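Local coordinates for carboxypeptidase 1 (Deinococcus radiodurans str. R1, PDB 5GIV), which is a zinc-dependent M32 metallocarboxypeptidase that probably removes amino acids one by one from peptide C-termini, with broad specificity except for proline, at residues A384-Y389 / L395-D400; I362-L367 / A404-H409. All coordinates share one frame; numbering follows the deposited sequence.

Contact 1 of 2, residues A384-Y389 / L395-D400; sequences AWHAAY and LRAPSD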
ATOM      1  N   ALA A 384       0.008   0.390 -40.989  1.00 26.75           N
ATOM      2  CA  ALA A 384       1.298  -0.296 -41.069  1.00 26.84           C
ATOM      3  C   ALA A 384       1.373  -1.449 -40.074  1.00 26.81           C
ATOM      4  O   ALA A 384       1.959  -2.500 -40.374  1.00 26.90           O
ATOM      5  CB  ALA A 384       2.439   0.690 -40.830  1.00 26.88           C
ATOM      6  N   TRP A 385       0.778  -1.269 -38.888  1.00 17.44           N
ATOM      7  CA  TRP A 385       0.741  -2.327 -37.883  1.00 17.40           C
ATOM      8  C   TRP A 385       0.020  -3.560 -38.415  1.00 17.40           C
ATOM      9  O   TRP A 385       0.550  -4.678 -38.353  1.00 17.46           O
ATOM     10  CB  TRP A 385       0.069  -1.803 -36.606  1.00 17.31           C
ATOM     11  CG  TRP A 385      -0.032  -2.812 -35.465  1.00 17.28           C
ATOM     12  CD1 TRP A 385      -0.827  -3.925 -35.420  1.00 17.26           C
ATOM     13  CD2 TRP A 385       0.644  -2.753 -34.196  1.00 17.28           C
ATOM     14  NE1 TRP A 385      -0.667  -4.572 -34.216  1.00 17.24           N
ATOM     15  CE2 TRP A 385       0.229  -3.874 -33.448  1.00 17.25           C
ATOM     16  CE3 TRP A 385       1.564  -1.868 -33.627  1.00 17.29           C
ATOM     17  CZ2 TRP A 385       0.707  -4.135 -32.166  1.00 17.25           C
ATOM     18  CZ3 TRP A 385       2.041  -2.129 -32.354  1.00 17.29           C
ATOM     19  CH2 TRP A 385       1.613  -3.252 -31.639  1.00 17.27           C
ATOM     20  N   HIS A 386      -1.200  -3.380 -38.934  1.00 25.63           N
ATOM     21  CA  HIS A 386      -1.944  -4.502 -39.504  1.00 25.63           C
ATOM     22  C   HIS A 386      -1.176  -5.155 -40.648  1.00 25.76           C
ATOM     23  O   HIS A 386      -1.127  -6.386 -40.755  1.00 25.81           O
ATOM     24  CB  HIS A 386      -3.320  -4.036 -39.991  1.00 25.53           C
ATOM     25  CG  HIS A 386      -4.278  -3.694 -38.888  1.00 25.42           C
ATOM     26  ND1 HIS A 386      -4.426  -4.471 -37.758  1.00 25.38           N
ATOM     27  CD2 HIS A 386      -5.145  -2.660 -38.748  1.00 25.35           C
ATOM     28  CE1 HIS A 386      -5.336  -3.928 -36.968  1.00 25.31           C
ATOM     29  NE2 HIS A 386      -5.788  -2.829 -37.545  1.00 25.28           N
ATOM     30  N   ALA A 387      -0.567  -4.347 -41.518  1.00 21.04           N
ATOM     31  CA  ALA A 387       0.207  -4.912 -42.617  1.00 21.16           C
ATOM     32  C   ALA A 387       1.368  -5.750 -42.095  1.00 21.25           C
ATOM     33  O   ALA A 387       1.646  -6.835 -42.617  1.00 21.34           O
ATOM     34  CB  ALA A 387       0.710  -3.794 -43.530  1.00 21.21           C
ATOM     35  N   ALA A 388       2.057  -5.263 -41.060  1.00 17.64           N
ATOM     36  CA  ALA A 388       3.176  -6.015 -40.501  1.00 17.72           C
ATOM     37  C   ALA A 388       2.705  -7.281 -39.787  1.00 17.71           C
ATOM     38  O   ALA A 388       3.429  -8.281 -39.769  1.00 17.81           O
ATOM     39  CB  ALA A 388       3.987  -5.134 -39.555  1.00 17.71           C
ATOM     40  N   TYR A 389       1.521  -7.250 -39.158  1.00 18.68           N
ATOM     41  CA  TYR A 389       0.997  -8.463 -38.535  1.00 18.67           C
ATOM     42  C   TYR A 389       0.624  -9.503 -39.588  1.00 18.75           C
ATOM     43  O   TYR A 389       0.922 -10.692 -39.419  1.00 18.82           O
ATOM     44  CB  TYR A 389      -0.194  -8.130 -37.623  1.00 18.51           C
ATOM     45  CG  TYR A 389       0.180  -8.127 -36.159  1.00 18.47           C
ATOM     46  CD1 TYR A 389       0.878  -7.064 -35.602  1.00 18.46           C
ATOM     47  CD2 TYR A 389      -0.140  -9.196 -35.341  1.00 18.47           C
ATOM     48  CE1 TYR A 389       1.243  -7.072 -34.268  1.00 18.43           C
ATOM     49  CE2 TYR A 389       0.211  -9.210 -34.010  1.00 18.44           C
ATOM     50  CZ  TYR A 389       0.900  -8.151 -33.474  1.00 18.43           C
ATOM     51  OH  TYR A 389       1.252  -8.183 -32.142  1.00 18.41           O
ATOM     52  N   LEU A 395      -1.881 -13.106 -39.809  1.00 23.93           N
ATOM     53  CA  LEU A 395      -3.265 -12.714 -39.570  1.00 23.78           C
ATOM     54  C   LEU A 395      -3.271 -11.290 -39.047  1.00 23.69           C
ATOM     55  O   LEU A 395      -2.232 -10.736 -38.683  1.00 23.72           O
ATOM     56  CB  LEU A 395      -3.963 -13.647 -38.580  1.00 23.74           C
ATOM     57  CG  LEU A 395      -3.680 -13.400 -37.096  1.00 23.70           C
ATOM     58  CD1 LEU A 395      -4.580 -14.259 -36.230  1.00 23.63           C
ATOM     59  CD2 LEU A 395      -2.235 -13.661 -36.757  1.00 23.81           C
ATOM     60  N   ARG A 396      -4.459 -10.703 -39.004  1.00 34.56           N
ATOM     61  CA  ARG A 396      -4.601  -9.344 -38.516  1.00 34.48           C
ATOM     62  C   ARG A 396      -5.808  -9.249 -37.595  1.00 34.36           C
ATOM     63  O   ARG A 396      -6.764 -10.022 -37.706  1.00 34.33           O
ATOM     64  CB  ARG A 396      -4.696  -8.337 -39.665  1.00 34.50           C
ATOM     65  CG  ARG A 396      -5.715  -8.636 -40.722  1.00 34.48           C
ATOM     66  CD  ARG A 396      -6.113  -7.327 -41.347  1.00 34.45           C
ATOM     67  NE  ARG A 396      -6.870  -6.517 -40.388  1.00 34.36           N
ATOM     68  CZ  ARG A 396      -7.091  -5.211 -40.518  1.00 34.33           C
ATOM     69  NH1 ARG A 396      -6.603  -4.560 -41.571  1.00 34.39           N
ATOM     70  NH2 ARG A 396      -7.797  -4.561 -39.592  1.00 34.25           N
ATOM     71  N   ALA A 397      -5.738  -8.302 -36.665  1.00 21.34           N
ATOM     72  CA  ALA A 397      -6.834  -8.094 -35.743  1.00 21.24           C
ATOM     73  C   ALA A 397      -8.042  -7.514 -36.482  1.00 21.18           C
ATOM     74  O   ALA A 397      -7.899  -6.909 -37.548  1.00 21.19           O
ATOM     75  CB  ALA A 397      -6.408  -7.157 -34.620  1.00 21.23           C
ATOM     76  N   PRO A 398      -9.252  -7.725 -35.952  1.00 25.35           N
ATOM     77  CA  PRO A 398     -10.451  -7.192 -36.616  1.00 25.29           C
ATOM     78  C   PRO A 398     -10.559  -5.682 -36.551  1.00 25.27           C
ATOM     79  O   PRO A 398     -11.324  -5.092 -37.324  1.00 25.24           O
ATOM     80  CB  PRO A 398     -11.601  -7.867 -35.857  1.00 25.23           C
ATOM     81  CG  PRO A 398     -11.022  -8.208 -34.529  1.00 25.25           C
ATOM     82  CD  PRO A 398      -9.582  -8.531 -34.766  1.00 25.33           C
ATOM     83  N   SER A 399      -9.834  -5.040 -35.642  1.00 32.08           N
ATOM     84  CA  SER A 399      -9.867  -3.598 -35.496  1.00 32.05           C
ATOM     85  C   SER A 399      -8.520  -3.155 -34.934  1.00 32.10           C
ATOM     86  O   SER A 399      -7.557  -3.927 -34.911  1.00 32.17           O
ATOM     87  CB  SER A 399     -11.048  -3.183 -34.612  1.00 31.99           C
ATOM     88  OG  SER A 399     -10.897  -3.688 -33.299  1.00 31.99           O
ATOM     89  N   ASP A 400      -8.454  -1.908 -34.468  1.00 24.40           N
ATOM     90  CA  ASP A 400      -7.238  -1.395 -33.854  1.00 24.44           C
ATOM     91  C   ASP A 400      -7.137  -1.723 -32.374  1.00 24.43           C
ATOM     92  O   ASP A 400      -6.058  -1.546 -31.799  1.00 24.48           O
ATOM     93  CB  ASP A 400      -7.153   0.124 -34.039  1.00 24.45           C
ATOM     94  CG  ASP A 400      -7.117   0.527 -35.491  1.00 24.48           C
ATOM     95  OD1 ASP A 400      -6.470  -0.169 -36.288  1.00 24.53           O
ATOM     96  OD2 ASP A 400      -7.746   1.537 -35.853  1.00 24.47           O
TER
HETATM   97  O   HOH W   1      -3.396  -6.686 -36.739  1.00 18.57           O
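The guanidinium of R396 lies flat on one face of the H386 imidazole, centres 3.7 Å apart and planes only 21° out of parallel. R396 NH2 sits over the middle of the ring, while R396 NH1 reaches back to the CB end, 3.7 Å from H386 CB. With CG of R396 between its own backbone N and carbonyl carbon (chi1 51°), a bend at chi3 carries the guanidinium over the ring. The carbonyl of A397 holds it there: R396 NE and NH2 both donate, within the guanidinium plane, to A397 O, at 3.0 Å from R396 NE to that oxygen.

Round the imidazole the loop supplies oxygens. NE2 of H386 gives a weak, bent hydrogen bond to D400 OD1 (3.0 Å, 135°), which approaches obliquely, and S399 O comes in at the edge, 3.0 Å from H386 CE1. On the ND1 side a water 2.6 Å from H386 ND1 accepts from A397 N. Farther out, D400 N donates to N126 OD1, tying this end of the loop to N126, and Y389 packs its CB against L395 O while its hydroxyl hydrogen-bonds to H360 ND1.

The ring thus feels opposing influences. The nearby carboxylate and carbonyl oxygens would probably favour a positive imidazole, whereas the cation stacked on its face would tend to oppose one.

Contact 2 of 2, residues I362-L367 / A404-H409; sequences ITRFEL and ALQDVH
OD2 of D407 takes two hydrogen bonds from R364, one from NE at 2.8 Å and one from NH2 at 2.7 Å. This is a side-on salt bridge in which NE and one terminal nitrogen share a single carboxylate oxygen. NE meets OD2 nearly in line with its C-O bond; NH2 comes from the anti side, well out of the carboxylate plane. The two flat groups are strongly twisted, 67° apart, and both bonds are bent, as expected when two donors converge on one acceptor. The bend of R364 at chi2 (148°) helps direct its tip from helix 357-372 to the loop.

D407 is in turn held at its other oxygen, where OD1 forms a salt bridge with R349, so one carboxylate ties together two arginines. Q406 lies beside the same guanidinium edge. Its OE1 is 3.0 Å from R364 NH2, but the angle is too poor for a hydrogen bond, and the carbonyl oxygen accepts from R349 N instead. With CG anti to its backbone N (chi1 166°), Q406 stretches out to a site where NE2 donates to D402 O and L347 O, which fixes the flip of the amide. R364 NH1, on the far side of the guanidinium, donates to H360 O, one turn back in its own helix.

D407 probably offsets part of the positive charge of R364 and R349. Its side chain is about 12 Å from the zinc and about 11 Å from the side chain of the zinc ligand E296. The arrangement is a buried arginine-carboxylate network joining helix 357-372 to the loop before helix 420-439, in a layer of the mostly helical M32 fold beyond the zinc ligands.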
ATOM      1  N   ILE A 362       9.625  -8.085 -33.008  1.00 21.80           N
ATOM      2  CA  ILE A 362      10.194  -7.625 -34.271  1.00 21.89           C
ATOM      3  C   ILE A 362       9.242  -6.661 -34.963  1.00 21.82           C
ATOM      4  O   ILE A 362       9.651  -5.611 -35.470  1.00 21.84           O
ATOM      5  CB  ILE A 362      10.533  -8.818 -35.179  1.00 22.06           C
ATOM      6  CG1 ILE A 362      11.598  -9.699 -34.521  1.00 22.17           C
ATOM      7  CG2 ILE A 362      10.950  -8.324 -36.567  1.00 22.14           C
ATOM      8  CD1 ILE A 362      11.882 -10.974 -35.271  1.00 22.36           C
ATOM      9  N   THR A 363       7.959  -7.017 -35.023  1.00 19.60           N
ATOM     10  CA  THR A 363       6.981  -6.113 -35.615  1.00 19.52           C
ATOM     11  C   THR A 363       7.081  -4.715 -35.009  1.00 19.43           C
ATOM     12  O   THR A 363       7.222  -3.723 -35.729  1.00 19.43           O
ATOM     13  CB  THR A 363       5.575  -6.676 -35.422  1.00 19.43           C
ATOM     14  OG1 THR A 363       5.494  -7.946 -36.073  1.00 19.53           O
ATOM     15  CG2 THR A 363       4.526  -5.724 -36.007  1.00 19.34           C
ATOM     16  N   ARG A 364       7.018  -4.627 -33.677  1.00 17.14           N
ATOM     17  CA  ARG A 364       7.024  -3.327 -33.013  1.00 17.16           C
ATOM     18  C   ARG A 364       8.342  -2.589 -33.231  1.00 17.17           C
ATOM     19  O   ARG A 364       8.351  -1.387 -33.525  1.00 17.19           O
ATOM     20  CB  ARG A 364       6.760  -3.510 -31.522  1.00 17.18           C
ATOM     21  CG  ARG A 364       5.357  -3.961 -31.203  1.00 17.18           C
ATOM     22  CD  ARG A 364       5.303  -4.848 -29.963  1.00 17.18           C
ATOM     23  NE  ARG A 364       3.921  -5.109 -29.565  1.00 17.19           N
ATOM     24  CZ  ARG A 364       3.102  -5.941 -30.206  1.00 17.18           C
ATOM     25  NH1 ARG A 364       3.518  -6.591 -31.289  1.00 17.16           N
ATOM     26  NH2 ARG A 364       1.856  -6.104 -29.775  1.00 17.20           N
ATOM     27  N   PHE A 365       9.469  -3.296 -33.099  1.00 20.09           N
ATOM     28  CA  PHE A 365      10.771  -2.658 -33.260  1.00 20.14           C
ATOM     29  C   PHE A 365      10.902  -2.025 -34.641  1.00 20.20           C
ATOM     30  O   PHE A 365      11.354  -0.881 -34.773  1.00 20.20           O
ATOM     31  CB  PHE A 365      11.869  -3.689 -33.017  1.00 20.23           C
ATOM     32  CG  PHE A 365      13.268  -3.156 -33.159  1.00 20.30           C
ATOM     33  CD1 PHE A 365      13.885  -2.515 -32.109  1.00 20.24           C
ATOM     34  CD2 PHE A 365      13.977  -3.331 -34.336  1.00 20.43           C
ATOM     35  CE1 PHE A 365      15.177  -2.046 -32.229  1.00 20.28           C
ATOM     36  CE2 PHE A 365      15.277  -2.866 -34.462  1.00 20.49           C
ATOM     37  CZ  PHE A 365      15.875  -2.223 -33.412  1.00 20.41           C
ATOM     38  N   GLU A 366      10.501  -2.753 -35.687  1.00 32.90           N
ATOM     39  CA  GLU A 366      10.653  -2.236 -37.042  1.00 32.99           C
ATOM     40  C   GLU A 366       9.742  -1.039 -37.295  1.00 32.93           C
ATOM     41  O   GLU A 366      10.122  -0.123 -38.035  1.00 32.98           O
ATOM     42  CB  GLU A 366      10.403  -3.356 -38.053  1.00 33.08           C
ATOM     43  CG  GLU A 366      11.559  -4.363 -38.111  1.00 33.24           C
ATOM     44  CD  GLU A 366      11.322  -5.526 -39.061  1.00 33.39           C
ATOM     45  OE1 GLU A 366      10.203  -5.641 -39.622  1.00 33.36           O
ATOM     46  OE2 GLU A 366      12.254  -6.348 -39.231  1.00 33.53           O
ATOM     47  N   LEU A 367       8.562  -1.004 -36.664  1.00 26.28           N
ATOM     48  CA  LEU A 367       7.710   0.175 -36.765  1.00 26.20           C
ATOM     49  C   LEU A 367       8.334   1.356 -36.034  1.00 26.19           C
ATOM     50  O   LEU A 367       8.216   2.504 -36.479  1.00 26.18           O
ATOM     51  CB  LEU A 367       6.314  -0.129 -36.207  1.00 26.09           C
ATOM     52  CG  LEU A 367       5.458  -1.139 -36.983  1.00 26.07           C
ATOM     53  CD1 LEU A 367       4.282  -1.623 -36.144  1.00 25.97           C
ATOM     54  CD2 LEU A 367       4.955  -0.536 -38.298  1.00 26.09           C
ATOM     55  N   ALA A 404      -2.744  -1.583 -33.315  1.00 20.97           N
ATOM     56  CA  ALA A 404      -1.789  -0.585 -32.827  1.00 21.00           C
ATOM     57  C   ALA A 404      -2.142  -0.007 -31.457  1.00 20.96           C
ATOM     58  O   ALA A 404      -1.290   0.637 -30.843  1.00 20.98           O
ATOM     59  CB  ALA A 404      -1.649   0.553 -33.840  1.00 21.04           C
ATOM     60  N   LEU A 405      -3.376  -0.176 -30.980  1.00 17.37           N
ATOM     61  CA  LEU A 405      -3.747   0.242 -29.630  1.00 17.40           C
ATOM     62  C   LEU A 405      -3.439  -0.825 -28.582  1.00 17.39           C
ATOM     63  O   LEU A 405      -3.664  -0.589 -27.387  1.00 17.41           O
ATOM     64  CB  LEU A 405      -5.241   0.591 -29.570  1.00 17.45           C
ATOM     65  CG  LEU A 405      -5.764   1.752 -30.424  1.00 17.48           C
ATOM     66  CD1 LEU A 405      -7.284   1.725 -30.506  1.00 17.53           C
ATOM     67  CD2 LEU A 405      -5.308   3.073 -29.841  1.00 17.50           C
ATOM     68  N   GLN A 406      -2.911  -1.977 -29.005  1.00 18.99           N
ATOM     69  CA  GLN A 406      -2.829  -3.148 -28.129  1.00 19.00           C
ATOM     70  C   GLN A 406      -1.943  -2.899 -26.912  1.00 19.03           C
ATOM     71  O   GLN A 406      -2.353  -3.147 -25.769  1.00 19.02           O
ATOM     72  CB  GLN A 406      -2.317  -4.352 -28.916  1.00 19.04           C
ATOM     73  CG  GLN A 406      -1.881  -5.489 -28.033  1.00 19.07           C
ATOM     74  CD  GLN A 406      -1.281  -6.647 -28.804  1.00 19.14           C
ATOM     75  OE1 GLN A 406      -0.449  -7.377 -28.275  1.00 19.19           O
ATOM     76  NE2 GLN A 406      -1.715  -6.839 -30.047  1.00 19.14           N
ATOM     77  N   ASP A 407      -0.716  -2.445 -27.136  1.00 19.23           N
ATOM     78  CA  ASP A 407       0.256  -2.317 -26.062  1.00 19.27           C
ATOM     79  C   ASP A 407       0.325  -0.882 -25.545  1.00 19.26           C
ATOM     80  O   ASP A 407       0.147   0.082 -26.297  1.00 19.26           O
ATOM     81  CB  ASP A 407       1.633  -2.797 -26.533  1.00 19.33           C
ATOM     82  CG  ASP A 407       1.811  -4.322 -26.372  1.00 19.36           C
ATOM     83  OD1 ASP A 407       1.427  -4.865 -25.308  1.00 19.35           O
ATOM     84  OD2 ASP A 407       2.322  -4.978 -27.312  1.00 19.40           O
ATOM     85  N   VAL A 408       0.570  -0.754 -24.236  1.00 17.97           N
ATOM     86  CA  VAL A 408       0.586   0.556 -23.596  1.00 17.98           C
ATOM     87  C   VAL A 408       1.874   1.336 -23.857  1.00 18.01           C
ATOM     88  O   VAL A 408       1.893   2.559 -23.670  1.00 18.03           O
ATOM     89  CB  VAL A 408       0.390   0.433 -22.071  1.00 17.99           C
ATOM     90  CG1 VAL A 408       1.622  -0.123 -21.405  1.00 18.02           C
ATOM     91  CG2 VAL A 408       0.035   1.773 -21.468  1.00 18.01           C
ATOM     92  N   HIS A 409       2.944   0.672 -24.305  1.00 18.42           N
ATOM     93  CA  HIS A 409       4.273   1.280 -24.246  1.00 18.45           C
ATOM     94  C   HIS A 409       4.315   2.650 -24.922  1.00 18.46           C
ATOM     95  O   HIS A 409       4.721   3.642 -24.308  1.00 18.48           O
ATOM     96  CB  HIS A 409       5.313   0.332 -24.851  1.00 18.48           C
ATOM     97  CG  HIS A 409       5.376  -1.002 -24.170  1.00 18.49           C
ATOM     98  ND1 HIS A 409       4.274  -1.823 -24.039  1.00 18.47           N
ATOM     99  CD2 HIS A 409       6.402  -1.652 -23.573  1.00 18.50           C
ATOM    100  CE1 HIS A 409       4.623  -2.927 -23.403  1.00 18.48           C
ATOM    101  NE2 HIS A 409       5.907  -2.844 -23.099  1.00 18.50           N
TER

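Overall arrangement
Contact 1 falls within the chain span that contact 2 brings together, and their centres are 11 Å apart. Helix 381-393 joins them: Y389 OH is 2.9 Å from R364 NH1, probably hydrogen-bonded, so the helix that carries H386 also reaches the guanidinium of contact 2. W385 fills in between, its CD2 packed 3.5 Å from A404 CA and its CZ2 3.3 Å from R364 NH2. The loop makes a second link, probably a hydrogen bond from L405 N to D400 O at 3.1 Å. Contact 1 is peripheral, its centre about 24 Å from that of the chain; contact 2 lies deeper, at about 15 Å, with the D407 side chain about 12 Å from the zinc.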